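Local coordinates for cytochrome C (Marichromatium purpuratum 984, PDB 5LO9), which probably oxidises thiosulfate to tetrathionate at one of its four c-type hemes and passes the electrons on through the others, at residues 140-143 with 144-148; 321-324 with 325-329. All blocks are in the same frame, centred on the assembly; numbering follows the deposited sequence.

Contact 1: residues 140-143 with 144-148; sequences AGQP and YSYLL. With HEC (heme c), chain C.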
ATOM      1  N   ALA A 140     -10.760 -28.630  26.815  1.00 44.50           N
ATOM      2  CA  ALA A 140     -10.922 -29.647  25.799  1.00 42.87           C
ATOM      3  C   ALA A 140     -11.199 -31.004  26.429  1.00 44.48           C
ATOM      4  O   ALA A 140     -10.464 -31.460  27.316  1.00 41.23           O
ATOM      5  CB  ALA A 140      -9.667 -29.701  24.955  1.00 43.93           C
ATOM      6  N   GLY A 141     -12.272 -31.640  25.973  1.00 44.00           N
ATOM      7  CA  GLY A 141     -12.637 -32.959  26.434  1.00 50.85           C
ATOM      8  C   GLY A 141     -13.355 -33.014  27.766  1.00 48.85           C
ATOM      9  O   GLY A 141     -13.863 -34.083  28.122  1.00 49.27           O
ATOM     10  N   GLN A 142     -13.475 -31.905  28.490  1.00 43.03           N
ATOM     11  CA  GLN A 142     -14.316 -31.916  29.673  1.00 43.39           C
ATOM     12  C   GLN A 142     -15.756 -32.192  29.251  1.00 39.59           C
ATOM     13  O   GLN A 142     -16.222 -31.637  28.254  1.00 41.19           O
ATOM     14  CB  GLN A 142     -14.235 -30.572  30.401  1.00 39.40           C
ATOM     15  CG  GLN A 142     -12.992 -30.388  31.216  1.00 35.45           C
ATOM     16  CD  GLN A 142     -12.921 -31.301  32.455  1.00 40.71           C
ATOM     17  OE1 GLN A 142     -13.804 -32.131  32.707  1.00 41.70           O
ATOM     18  NE2 GLN A 142     -11.875 -31.122  33.241  1.00 42.19           N
ATOM     19  N   PRO A 143     -16.492 -33.013  29.986  1.00 36.00           N
ATOM     20  CA  PRO A 143     -17.888 -33.284  29.616  1.00 39.79           C
ATOM     21  C   PRO A 143     -18.702 -32.006  29.461  1.00 45.80           C
ATOM     22  O   PRO A 143     -18.447 -30.990  30.117  1.00 41.47           O
ATOM     23  CB  PRO A 143     -18.411 -34.132  30.782  1.00 39.00           C
ATOM     24  CG  PRO A 143     -17.250 -34.847  31.270  1.00 47.60           C
ATOM     25  CD  PRO A 143     -16.068 -33.836  31.126  1.00 44.22           C
ATOM     26  N   TYR A 144     -19.661 -32.061  28.534  1.00 42.90           N
ATOM     27  CA  TYR A 144     -20.556 -30.939  28.305  1.00 40.75           C
ATOM     28  C   TYR A 144     -21.244 -30.524  29.586  1.00 47.85           C
ATOM     29  O   TYR A 144     -21.238 -29.343  29.954  1.00 49.76           O
ATOM     30  CB  TYR A 144     -21.598 -31.316  27.258  1.00 44.56           C
ATOM     31  CG  TYR A 144     -22.767 -30.334  27.085  1.00 51.54           C
ATOM     32  CD1 TYR A 144     -22.688 -29.236  26.191  1.00 43.55           C
ATOM     33  CD2 TYR A 144     -23.969 -30.542  27.764  1.00 47.12           C
ATOM     34  CE1 TYR A 144     -23.770 -28.371  26.009  1.00 46.69           C
ATOM     35  CE2 TYR A 144     -25.040 -29.694  27.589  1.00 41.55           C
ATOM     36  CZ  TYR A 144     -24.945 -28.609  26.720  1.00 49.61           C
ATOM     37  OH  TYR A 144     -26.042 -27.787  26.594  1.00 52.19           O
ATOM     38  N   SER A 145     -21.823 -31.494  30.299  1.00 45.82           N
ATOM     39  CA  SER A 145     -22.565 -31.171  31.512  1.00 40.16           C
ATOM     40  C   SER A 145     -21.684 -30.456  32.526  1.00 44.46           C
ATOM     41  O   SER A 145     -22.165 -29.568  33.245  1.00 41.52           O
ATOM     42  CB  SER A 145     -23.162 -32.432  32.109  1.00 37.95           C
ATOM     43  OG  SER A 145     -22.169 -33.443  32.260  1.00 51.19           O
ATOM     44  N   TYR A 146     -20.397 -30.839  32.610  1.00 43.90           N
ATOM     45  CA  TYR A 146     -19.495 -30.253  33.602  1.00 44.63           C
ATOM     46  C   TYR A 146     -19.128 -28.819  33.244  1.00 46.27           C
ATOM     47  O   TYR A 146     -19.183 -27.914  34.092  1.00 43.59           O
ATOM     48  CB  TYR A 146     -18.236 -31.088  33.725  1.00 43.33           C
ATOM     49  CG  TYR A 146     -17.258 -30.463  34.678  1.00 39.45           C
ATOM     50  CD1 TYR A 146     -17.538 -30.374  36.026  1.00 41.89           C
ATOM     51  CD2 TYR A 146     -16.065 -29.944  34.230  1.00 42.90           C
ATOM     52  CE1 TYR A 146     -16.636 -29.779  36.920  1.00 41.99           C
ATOM     53  CE2 TYR A 146     -15.154 -29.341  35.107  1.00 43.35           C
ATOM     54  CZ  TYR A 146     -15.461 -29.257  36.446  1.00 41.91           C
ATOM     55  OH  TYR A 146     -14.576 -28.671  37.306  1.00 39.30           O
ATOM     56  N   LEU A 147     -18.724 -28.604  31.987  1.00 47.01           N
ATOM     57  CA  LEU A 147     -18.415 -27.255  31.515  1.00 46.98           C
ATOM     58  C   LEU A 147     -19.608 -26.319  31.687  1.00 48.41           C
ATOM     59  O   LEU A 147     -19.453 -25.179  32.156  1.00 45.80           O
ATOM     60  CB  LEU A 147     -17.972 -27.306  30.052  1.00 41.02           C
ATOM     61  CG  LEU A 147     -16.613 -27.949  29.802  1.00 40.54           C
ATOM     62  CD1 LEU A 147     -16.485 -28.288  28.373  1.00 45.95           C
ATOM     63  CD2 LEU A 147     -15.540 -26.990  30.194  1.00 39.80           C
ATOM     64  N   LEU A 148     -20.808 -26.777  31.322  1.00 43.56           N
ATOM     65  CA  LEU A 148     -21.964 -25.897  31.418  1.00 40.26           C
ATOM     66  C   LEU A 148     -22.290 -25.586  32.881  1.00 45.55           C
ATOM     67  O   LEU A 148     -22.688 -24.461  33.218  1.00 40.64           O
ATOM     68  CB  LEU A 148     -23.169 -26.529  30.726  1.00 39.29           C
ATOM     69  CG  LEU A 148     -24.479 -25.705  30.760  1.00 46.50           C
ATOM     70  CD1 LEU A 148     -24.291 -24.275  30.201  1.00 43.68           C
ATOM     71  CD2 LEU A 148     -25.590 -26.410  30.030  1.00 38.60           C
TER
HETATM   72 FE   HEC C1001     -14.961 -35.846  41.965  1.00 56.58          FE
HETATM   73  CHA HEC C1001     -15.370 -32.732  40.443  1.00 36.11           C
HETATM   74  CHB HEC C1001     -11.517 -35.187  42.400  1.00 41.77           C
HETATM   75  CHC HEC C1001     -14.623 -38.811  43.817  1.00 46.95           C
HETATM   76  CHD HEC C1001     -18.337 -36.632  41.321  1.00 44.06           C
HETATM   77  NA  HEC C1001     -13.665 -34.263  41.509  1.00 43.57           N
HETATM   78  C1A HEC C1001     -14.021 -33.113  40.897  1.00 42.49           C
HETATM   79  C2A HEC C1001     -12.884 -32.164  40.720  1.00 42.36           C
HETATM   80  C3A HEC C1001     -11.766 -32.900  41.309  1.00 36.47           C
HETATM   81  C4A HEC C1001     -12.354 -34.182  41.754  1.00 38.03           C
HETATM   82  CMA HEC C1001     -10.365 -32.412  41.402  1.00 43.78           C
HETATM   83  CAA HEC C1001     -12.840 -30.785  40.091  1.00 36.13           C
HETATM   84  CBA HEC C1001     -12.441 -30.994  38.642  1.00 39.73           C
HETATM   85  CGA HEC C1001     -12.031 -29.754  37.874  1.00 36.79           C
HETATM   86  O1A HEC C1001     -11.928 -29.863  36.628  1.00 35.39           O
HETATM   87  O2A HEC C1001     -11.798 -28.674  38.457  1.00 39.82           O
HETATM   88  NB  HEC C1001     -13.373 -36.815  42.907  1.00 45.64           N
HETATM   89  C1B HEC C1001     -12.103 -36.403  42.952  1.00 43.68           C
HETATM   90  C2B HEC C1001     -11.233 -37.319  43.700  1.00 39.02           C
HETATM   91  C3B HEC C1001     -12.137 -38.390  44.126  1.00 43.56           C
HETATM   92  C4B HEC C1001     -13.442 -37.972  43.590  1.00 43.41           C
HETATM   93  CMB HEC C1001      -9.770 -37.171  43.918  1.00 46.08           C
HETATM   94  CAB HEC C1001     -11.807 -39.592  44.951  1.00 53.47           C
HETATM   95  CBB HEC C1001     -11.230 -39.113  46.275  1.00 44.94           C
HETATM   96  NC  HEC C1001     -16.239 -37.419  42.460  1.00 45.60           N
HETATM   97  C1C HEC C1001     -15.929 -38.484  43.211  1.00 45.63           C
HETATM   98  C2C HEC C1001     -17.062 -39.416  43.364  1.00 45.00           C
HETATM   99  C3C HEC C1001     -18.146 -38.789  42.617  1.00 47.80           C
HETATM  100  C4C HEC C1001     -17.516 -37.562  42.096  1.00 47.61           C
HETATM  101  CMC HEC C1001     -17.056 -40.703  44.108  1.00 45.27           C
HETATM  102  CAC HEC C1001     -19.560 -39.241  42.398  1.00 47.77           C
HETATM  103  CBC HEC C1001     -20.234 -39.570  43.688  1.00 48.70           C
HETATM  104  ND  HEC C1001     -16.560 -34.864  41.062  1.00 43.27           N
HETATM  105  C1D HEC C1001     -17.800 -35.337  40.914  1.00 45.25           C
HETATM  106  C2D HEC C1001     -18.696 -34.400  40.226  1.00 45.86           C
HETATM  107  C3D HEC C1001     -17.850 -33.249  39.955  1.00 39.17           C
HETATM  108  C4D HEC C1001     -16.536 -33.635  40.533  1.00 39.15           C
HETATM  109  CMD HEC C1001     -20.141 -34.579  39.896  1.00 49.29           C
HETATM  110  CAD HEC C1001     -18.302 -31.966  39.322  1.00 43.12           C
HETATM  111  CBD HEC C1001     -18.440 -31.011  40.508  1.00 39.09           C
HETATM  112  CGD HEC C1001     -18.921 -29.655  40.087  1.00 43.27           C
HETATM  113  O1D HEC C1001     -18.581 -28.634  40.753  1.00 52.05           O
HETATM  114  O2D HEC C1001     -19.669 -29.635  39.095  1.00 40.57           O

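Contact 2: residues 321-324 with 325-329; sequences DTMA and ERIQG. With HEC (heme c), chain E; THJ (thiosulfate), chain J; EDO (1,2-ethanediol), chain S; EDO (1,2-ethanediol), chain B.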
ATOM      1  N   ASP A 321       8.742   5.943   5.217  1.00 43.70           N
ATOM      2  CA  ASP A 321       8.613   4.491   5.283  1.00 46.88           C
ATOM      3  C   ASP A 321       7.307   4.045   4.648  1.00 43.30           C
ATOM      4  O   ASP A 321       6.246   4.602   4.934  1.00 43.61           O
ATOM      5  CB  ASP A 321       8.669   3.983   6.738  1.00 58.38           C
ATOM      6  CG  ASP A 321      10.098   3.614   7.215  1.00 77.53           C
ATOM      7  OD1 ASP A 321      11.075   3.547   6.402  1.00 76.64           O
ATOM      8  OD2 ASP A 321      10.228   3.378   8.445  1.00 77.05           O
ATOM      9  N   THR A 322       7.398   3.047   3.781  1.00 47.73           N
ATOM     10  CA  THR A 322       6.223   2.357   3.290  1.00 40.32           C
ATOM     11  C   THR A 322       5.682   1.439   4.373  1.00 41.37           C
ATOM     12  O   THR A 322       6.305   1.214   5.404  1.00 49.64           O
ATOM     13  CB  THR A 322       6.549   1.525   2.039  1.00 43.29           C
ATOM     14  OG1 THR A 322       7.628   0.609   2.282  1.00 51.94           O
ATOM     15  CG2 THR A 322       6.907   2.379   0.860  1.00 45.40           C
ATOM     16  N   MET A 323       4.481   0.919   4.140  1.00 49.79           N
ATOM     17  CA  MET A 323       3.963  -0.145   4.990  1.00 43.62           C
ATOM     18  C   MET A 323       4.878  -1.368   4.985  1.00 44.58           C
ATOM     19  O   MET A 323       5.088  -1.982   6.032  1.00 36.08           O
ATOM     20  CB  MET A 323       2.567  -0.530   4.538  1.00 39.23           C
ATOM     21  CG  MET A 323       1.970  -1.690   5.276  1.00 44.85           C
ATOM     22  SD  MET A 323       1.821  -1.385   7.037  1.00 49.77           S
ATOM     23  CE  MET A 323       0.632  -0.071   7.098  1.00 37.91           C
ATOM     24  N   ALA A 324       5.413  -1.766   3.819  1.00 44.10           N
ATOM     25  CA  ALA A 324       6.326  -2.917   3.826  1.00 47.05           C
ATOM     26  C   ALA A 324       7.558  -2.626   4.661  1.00 45.23           C
ATOM     27  O   ALA A 324       8.020  -3.483   5.434  1.00 38.08           O
ATOM     28  CB  ALA A 324       6.776  -3.319   2.418  1.00 35.62           C
ATOM     29  N   GLU A 325       8.119  -1.432   4.503  1.00 41.35           N
ATOM     30  CA  GLU A 325       9.336  -1.117   5.229  1.00 48.24           C
ATOM     31  C   GLU A 325       9.063  -1.139   6.716  1.00 42.52           C
ATOM     32  O   GLU A 325       9.877  -1.622   7.513  1.00 43.23           O
ATOM     33  CB  GLU A 325       9.884   0.231   4.767  1.00 46.11           C
ATOM     34  CG  GLU A 325      10.586   0.069   3.430  1.00 39.81           C
ATOM     35  CD  GLU A 325      10.713   1.329   2.593  1.00 49.03           C
ATOM     36  OE1 GLU A 325      10.302   2.442   3.011  1.00 47.48           O
ATOM     37  OE2 GLU A 325      11.205   1.173   1.459  1.00 61.68           O
ATOM     38  N   ARG A 326       7.885  -0.682   7.093  1.00 40.01           N
ATOM     39  CA  ARG A 326       7.498  -0.673   8.489  1.00 41.30           C
ATOM     40  C   ARG A 326       7.402  -2.088   9.026  1.00 34.02           C
ATOM     41  O   ARG A 326       7.968  -2.406  10.074  1.00 45.96           O
ATOM     42  CB  ARG A 326       6.173   0.085   8.609  1.00 39.02           C
ATOM     43  CG  ARG A 326       5.570   0.222   9.957  1.00 42.38           C
ATOM     44  CD  ARG A 326       6.608   0.584  10.948  1.00 59.61           C
ATOM     45  NE  ARG A 326       6.101   1.577  11.865  1.00 54.63           N
ATOM     46  CZ  ARG A 326       6.312   1.555  13.167  1.00 64.17           C
ATOM     47  NH1 ARG A 326       6.994   0.544  13.710  1.00 60.49           N
ATOM     48  NH2 ARG A 326       5.803   2.533  13.926  1.00 69.31           N
ATOM     49  N   ILE A 327       6.721  -2.959   8.297  1.00 38.08           N
ATOM     50  CA  ILE A 327       6.563  -4.337   8.731  1.00 41.44           C
ATOM     51  C   ILE A 327       7.915  -5.019   8.871  1.00 40.57           C
ATOM     52  O   ILE A 327       8.136  -5.815   9.797  1.00 42.10           O
ATOM     53  CB  ILE A 327       5.643  -5.084   7.753  1.00 40.79           C
ATOM     54  CG1 ILE A 327       4.240  -4.568   7.908  1.00 38.45           C
ATOM     55  CG2 ILE A 327       5.627  -6.584   8.017  1.00 44.24           C
ATOM     56  CD1 ILE A 327       3.335  -4.948   6.787  1.00 41.27           C
ATOM     57  N   GLN A 328       8.850  -4.715   7.978  1.00 43.74           N
ATOM     58  CA  GLN A 328      10.196  -5.266   8.143  1.00 46.61           C
ATOM     59  C   GLN A 328      10.892  -4.699   9.376  1.00 41.94           C
ATOM     60  O   GLN A 328      11.670  -5.405  10.020  1.00 43.68           O
ATOM     61  CB  GLN A 328      11.016  -4.998   6.897  1.00 36.96           C
ATOM     62  CG  GLN A 328      10.490  -5.747   5.705  1.00 42.32           C
ATOM     63  CD  GLN A 328      11.219  -5.359   4.445  1.00 43.27           C
ATOM     64  OE1 GLN A 328      11.446  -4.167   4.170  1.00 42.75           O
ATOM     65  NE2 GLN A 328      11.634  -6.362   3.688  1.00 39.39           N
ATOM     66  N   GLY A 329      10.593  -3.452   9.744  1.00 39.43           N
ATOM     67  CA  GLY A 329      11.110  -2.917  10.989  1.00 43.08           C
ATOM     68  C   GLY A 329      10.656  -3.726  12.186  1.00 47.19           C
ATOM     69  O   GLY A 329      11.457  -4.068  13.057  1.00 46.01           O
TER
HETATM   70 FE   HEC E1003       4.067  -3.698  15.687  1.00 47.04          FE
HETATM   71  CHA HEC E1003       3.548  -0.243  15.311  1.00 38.93           C
HETATM   72  CHB HEC E1003       2.967  -4.253  12.411  1.00 32.99           C
HETATM   73  CHC HEC E1003       4.844  -7.129  15.983  1.00 34.12           C
HETATM   74  CHD HEC E1003       4.754  -3.217  19.021  1.00 34.97           C
HETATM   75  NA  HEC E1003       3.378  -2.462  14.161  1.00 36.84           N
HETATM   76  C1A HEC E1003       3.261  -1.140  14.205  1.00 39.05           C
HETATM   77  C2A HEC E1003       2.758  -0.552  12.944  1.00 37.41           C
HETATM   78  C3A HEC E1003       2.577  -1.715  12.094  1.00 31.77           C
HETATM   79  C4A HEC E1003       2.992  -2.863  12.937  1.00 34.84           C
HETATM   80  CMA HEC E1003       2.060  -1.722  10.701  1.00 35.49           C
HETATM   81  CAA HEC E1003       2.464   0.899  12.658  1.00 39.57           C
HETATM   82  CBA HEC E1003       1.213   1.311  13.426  1.00 33.86           C
HETATM   83  CGA HEC E1003       0.774   2.720  13.065  1.00 37.48           C
HETATM   84  O1A HEC E1003      -0.403   3.036  13.350  1.00 28.28           O
HETATM   85  O2A HEC E1003       1.589   3.525  12.521  1.00 37.06           O
HETATM   86  NB  HEC E1003       3.943  -5.380  14.457  1.00 37.14           N
HETATM   87  C1B HEC E1003       3.475  -5.387  13.190  1.00 37.08           C
HETATM   88  C2B HEC E1003       3.527  -6.713  12.567  1.00 30.60           C
HETATM   89  C3B HEC E1003       4.086  -7.554  13.616  1.00 34.52           C
HETATM   90  C4B HEC E1003       4.316  -6.621  14.735  1.00 31.80           C
HETATM   91  CMB HEC E1003       3.074  -7.106  11.207  1.00 38.33           C
HETATM   92  CAB HEC E1003       4.378  -9.017  13.535  1.00 36.16           C
HETATM   93  CBB HEC E1003       5.465  -9.212  12.478  1.00 34.73           C
HETATM   94  NC  HEC E1003       4.706  -4.954  17.228  1.00 43.70           N
HETATM   95  C1C HEC E1003       4.937  -6.275  17.170  1.00 36.97           C
HETATM   96  C2C HEC E1003       5.292  -6.863  18.482  1.00 31.13           C
HETATM   97  C3C HEC E1003       5.274  -5.694  19.378  1.00 35.17           C
HETATM   98  C4C HEC E1003       4.882  -4.576  18.488  1.00 32.01           C
HETATM   99  CMC HEC E1003       5.608  -8.309  18.766  1.00 36.56           C
HETATM  100  CAC HEC E1003       5.509  -5.597  20.874  1.00 36.03           C
HETATM  101  CBC HEC E1003       6.785  -6.264  21.278  1.00 43.66           C
HETATM  102  ND  HEC E1003       4.149  -2.018  16.920  1.00 43.60           N
HETATM  103  C1D HEC E1003       4.446  -2.041  18.210  1.00 36.72           C
HETATM  104  C2D HEC E1003       4.413  -0.704  18.828  1.00 40.61           C
HETATM  105  C3D HEC E1003       4.059   0.222  17.738  1.00 40.88           C
HETATM  106  C4D HEC E1003       3.932  -0.737  16.605  1.00 42.11           C
HETATM  107  CMD HEC E1003       4.717  -0.428  20.260  1.00 46.59           C
HETATM  108  CAD HEC E1003       3.862   1.727  17.751  1.00 45.00           C
HETATM  109  CBD HEC E1003       5.067   2.552  18.252  1.00 69.31           C
HETATM  110  CGD HEC E1003       6.385   2.483  17.454  1.00 84.74           C
HETATM  111  O1D HEC E1003       6.946   1.386  17.151  1.00 78.31           O
HETATM  112  O2D HEC E1003       6.930   3.576  17.138  1.00 93.03           O
HETATM  113  S1  THJ J1008       8.648  -1.717  15.810  0.66106.64           S
HETATM  114  O1  THJ J1008       9.308  -1.313  14.521  0.66 68.92           O
HETATM  115  O2  THJ J1008       8.555  -0.559  16.759  0.66 63.64           O
HETATM  116  O3  THJ J1008       9.527  -2.709  16.474  0.66 62.33           O
HETATM  117  S2  THJ J1008       7.026  -2.550  15.498  0.66 58.58           S
HETATM  118  C1  EDO S1017       3.290   0.203   0.296  1.00 64.56           C
HETATM  119  O1  EDO S1017       3.872  -0.825   1.152  1.00 55.31           O
HETATM  120  C2  EDO S1017       2.074   0.899   0.943  1.00 68.34           C
HETATM  121  O2  EDO S1017       2.459   1.971   1.900  1.00 48.39           O
HETATM  122  C1  EDO B1025      13.335  -1.537   7.430  1.00 64.44           C
HETATM  123  O1  EDO B1025      13.287  -2.184   6.111  1.00 52.23           O
HETATM  124  C2  EDO B1025      14.120  -2.244   8.599  1.00 65.90           C
HETATM  125  O2  EDO B1025      15.024  -3.338   8.261  1.00 65.73           O

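Contact 1: residues 140-143 with 144-148
Pro143 and Gln142 fold back onto Leu147 and Tyr146 in a local contact at the N-terminal end of helix 144-156, where the loop after helix 121-125 turns into that helix beside the heme of chain C. Pro143 occupies the N-cap position, and its O opens the helical bonding: Leu147 N reaches Pro143 O at 3.0 Å in an essentially straight bond (179°), while Tyr146 N adds a weak one to the same oxygen at 3.2 Å. Glu33, from a loop far back in the sequence, accepts from Tyr144 N through its carboxylate and bonds Ser145 OG through its backbone O.

One step earlier, Gln142 reaches along the helix start. Its CB packs against Leu147, Gln142 CB to Leu147 CG 3.6 Å. With the chain bent at chi2, the amide comes to lie alongside the Tyr146 ring, both pointing the same way with planes 41° apart, and Gln142 OE1 lies 3.5 Å from Tyr146 CD2. That oxygen accepts from Arg39 N.

Tyr146 CG is anti to the backbone N (chi1 177°), and the ring thereby runs out between heme propionates: its CE1 lies 3.7 Å from CAD of the heme of chain C, whose carboxyl carbon CGD is at the ring edge. The phenol OH is hydrogen-bonded to a propionate of a second heme and to Arg60. A phenylalanine here would keep the ring but would probably leave that propionate and Arg60 without their shared hydroxyl partner. The buried tyrosine thus joins two hemes through polar and van der Waals contacts at their propionate edges, consistent with a close electron-transfer pair.

Contact 2: residues 321-324 with 325-329
Thr322 and Glu325 form a capping box at the start of helix 323-332. Thr322 holds OG1 between its backbone N and carbonyl carbon (chi1 55°), from where it accepts from Glu325 N at 3.1 Å. Glu325 answers with its extended chain, and its OE1 takes Thr322 N at 3.1 Å from above the carboxylate plane. The same OE1 lies 3.6 Å from Asp321 OD1, a like-charge approach probably eased by Arg319, which salt-bridges Glu325, and Arg314, which salt-bridges Asp321.

Met323, the next residue, crosses Ile327 one turn further on, Met323 CG to Ile327 CD1 3.8 Å; Met323 SD comes 3.7 Å from CMA of the heme of chain E. Arg326 leaves with CG anti to the backbone N (chi1 180°), then bends at chi2 and chi3 so that CHA of the heme of chain E lies over one guanidinium face, offset toward its rim, with Arg326 CZ 3.9 Å from it. Arg326 NH1 comes 3.1 Å from O1 of the bound thiosulfate, near the guanidinium plane, and Arg326 NE is hydrogen-bonded to Tyr310 OH, a geometry suited to holding the anion beside the heme.

Asp321 ends strand 319-321, which pairs antiparallel with strand 312-314; the helix then packs Ala324 and Ile327 on helix 351-363 and Met323 on helix 304-307, while Thr322 meets Asp354 of the second subunit.

In the fold
Contact 1 comes first along the chain and contact 2 follows well after it closes, with the unmodelled residues 193-236 between them. They share no helix or sheet and lie on opposite sides of the chain's centre, their own centres 45 Å apart and their nearest atoms about 32 Å apart. Both are starts of helices set against c-type hemes: helix 144-156 in the cytochrome c part that carries the first two hemes, helix 323-332 beside the heme at the thiosulfate site. This separation is consistent with a protein that handles thiosulfate at one end and receives electrons in the diheme unit at the other.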